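Local coordinates for ornithine carbamoyltransferase, anabolic (Campylobacter jejuni subsp. jejuni, PDB 3TPF), which catalyses the reversible transfer of the carbamoyl group from carbamoyl phosphate to L-ornithine, giving L-citrulline and phosphate in arginine biosynthesis, at residues B[33-37]-B[297-301]. Sequence-based numbering, arbitrary orientation.
Sequences LLQDK and LCFLD
The principle that an ion pair can sit beside an apolar patch is illustrated by Lys37 NZ, which donates a hydrogen bond within a salt bridge to Asp301 OD1 at 3.1 Å; the same carboxylate oxygen also pairs with Arg304, so one acid serves two cations. Lys37 reaches it with chi1 and chi2 both m, while Asp301 adopts chi1 t. The loop 33-37 owes its shape to a type II beta turn from Leu34 to Lys37, closed by Lys37 N to Leu34 O at 3.0 Å, with Asp36 in the positive-phi position (61/6). The turn's outer corner, Gln35 and Asp36, stays clear of the helix, and Asp36 instead forms a salt bridge with Lys32 of a neighbouring subunit. Across from the loop, 297-301 is regular alpha helix (Asp301 N to Leu297 O, 3.0 Å) near the C-terminal end of helix 279-302. The closest CA pair is Leu33 and Cys298, at 7.1 Å. Next to the ion pair, Leu34 (mt) places CD1 3.9 Å from Leu297 CB, an ordinary apolar contact, and CD2 3.7 Å from Asp301 OD2. Leu33, also mt, brings CD1 to 3.1 Å from Cys298 SG, shorter than normal van der Waals contact. Leu61 and Phe94 extend this apolar surface. The helix thus returns from the ornithine-binding half of the sequence to pack against the carbamoyl-phosphate domain, at the loop leading into strand 38-43, a C-terminal return familiar in transcarbamoylases. The partly exposed Lys37-Asp301 pair adds charge complementarity beside the apolar contacts of buried Leu34, Leu297 and Cys298.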
loop_
_atom_site.group_PDB
_atom_site.type_symbol
_atom_site.label_atom_id
_atom_site.label_comp_id
_atom_site.label_asym_id
_atom_site.label_seq_id
_atom_site.Cartn_x
_atom_site.Cartn_y
_atom_site.Cartn_z
ATOM N N LEU B 33 12.800 -2.638 -19.480
ATOM C CA LEU B 33 12.166 -3.336 -20.586
ATOM C C LEU B 33 10.644 -3.336 -20.611
ATOM O O LEU B 33 10.036 -3.720 -21.579
ATOM C CB LEU B 33 12.640 -4.793 -20.584
ATOM C CG LEU B 33 14.125 -5.148 -20.679
ATOM C CD1 LEU B 33 14.163 -6.677 -20.390
ATOM C CD2 LEU B 33 14.768 -4.708 -22.038
ATOM N N LEU B 34 10.047 -2.950 -19.509
ATOM C CA LEU B 34 8.622 -2.876 -19.396
ATOM C C LEU B 34 8.184 -1.467 -19.001
ATOM O O LEU B 34 7.340 -1.266 -18.191
ATOM C CB LEU B 34 8.169 -3.871 -18.378
ATOM C CG LEU B 34 8.509 -5.300 -18.686
ATOM C CD1 LEU B 34 7.869 -6.225 -17.615
ATOM C CD2 LEU B 34 8.051 -5.617 -20.101
ATOM N N GLN B 35 8.678 -0.470 -19.681
ATOM C CA GLN B 35 8.185 0.890 -19.406
ATOM C C GLN B 35 6.641 1.007 -19.357
ATOM O O GLN B 35 5.923 0.468 -20.170
ATOM C CB GLN B 35 8.813 1.902 -20.324
ATOM C CG GLN B 35 10.169 2.327 -19.794
ATOM C CD GLN B 35 10.958 3.136 -20.854
ATOM O OE1 GLN B 35 10.389 4.009 -21.538
ATOM N NE2 GLN B 35 12.264 2.820 -21.006
ATOM N N ASP B 36 6.171 1.684 -18.346
ATOM C CA ASP B 36 4.741 1.910 -18.111
ATOM C C ASP B 36 3.858 0.658 -17.888
ATOM O O ASP B 36 2.660 0.824 -17.759
ATOM C CB ASP B 36 4.132 2.725 -19.206
ATOM C CG ASP B 36 4.773 4.116 -19.310
ATOM O OD1 ASP B 36 5.346 4.588 -18.265
ATOM O OD2 ASP B 36 4.708 4.729 -20.443
ATOM N N LYS B 37 4.414 -0.530 -17.788
ATOM C CA LYS B 37 3.612 -1.651 -17.638
ATOM C C LYS B 37 3.162 -1.861 -16.174
ATOM O O LYS B 37 3.798 -1.415 -15.260
ATOM C CB LYS B 37 4.366 -2.876 -18.078
ATOM C CG LYS B 37 4.725 -2.885 -19.549
ATOM C CD LYS B 37 3.644 -3.494 -20.436
ATOM C CE LYS B 37 3.924 -3.077 -21.883
ATOM N NZ LYS B 37 3.861 -4.167 -22.892
ATOM N N LEU B 297 8.676 -11.811 -15.939
ATOM C CA LEU B 297 7.800 -10.766 -16.427
ATOM C C LEU B 297 8.207 -10.358 -17.884
ATOM O O LEU B 297 7.284 -10.237 -18.723
ATOM C CB LEU B 297 7.857 -9.528 -15.572
ATOM C CG LEU B 297 7.360 -9.517 -14.153
ATOM C CD1 LEU B 297 7.803 -8.125 -13.594
ATOM C CD2 LEU B 297 5.867 -9.806 -14.016
ATOM N N CYS B 298 9.485 -10.245 -18.231
ATOM C CA CYS B 298 9.756 -9.925 -19.648
ATOM C C CYS B 298 9.222 -11.024 -20.548
ATOM O O CYS B 298 8.803 -10.792 -21.709
ATOM C CB CYS B 298 11.253 -9.646 -19.955
ATOM S SG CYS B 298 11.919 -8.261 -18.962
ATOM N N PHE B 299 9.361 -12.230 -20.051
ATOM C CA PHE B 299 9.091 -13.394 -20.847
ATOM C C PHE B 299 7.612 -13.471 -21.125
ATOM O O PHE B 299 7.222 -13.653 -22.272
ATOM C CB PHE B 299 9.531 -14.611 -20.121
ATOM C CG PHE B 299 9.027 -15.885 -20.702
ATOM C CD1 PHE B 299 9.655 -16.471 -21.771
ATOM C CD2 PHE B 299 7.933 -16.547 -20.141
ATOM C CE1 PHE B 299 9.186 -17.674 -22.333
ATOM C CE2 PHE B 299 7.480 -17.783 -20.683
ATOM C CZ PHE B 299 8.107 -18.338 -21.782
ATOM N N LEU B 300 6.783 -13.343 -20.075
ATOM C CA LEU B 300 5.332 -13.354 -20.220
ATOM C C LEU B 300 4.848 -12.162 -21.084
ATOM O O LEU B 300 3.804 -12.255 -21.727
ATOM C CB LEU B 300 4.592 -13.303 -18.884
ATOM C CG LEU B 300 4.728 -14.484 -17.923
ATOM C CD1 LEU B 300 4.269 -14.076 -16.534
ATOM C CD2 LEU B 300 4.131 -15.800 -18.407
ATOM N N ASP B 301 5.591 -11.066 -21.118
ATOM C CA ASP B 301 5.180 -9.915 -21.942
ATOM C C ASP B 301 5.225 -10.282 -23.409
ATOM O O ASP B 301 4.413 -9.824 -24.195
ATOM C CB ASP B 301 6.082 -8.732 -21.682
ATOM C CG ASP B 301 5.607 -7.480 -22.368
ATOM O OD1 ASP B 301 4.457 -7.062 -22.062
ATOM O OD2 ASP B 301 6.374 -6.877 -23.172
#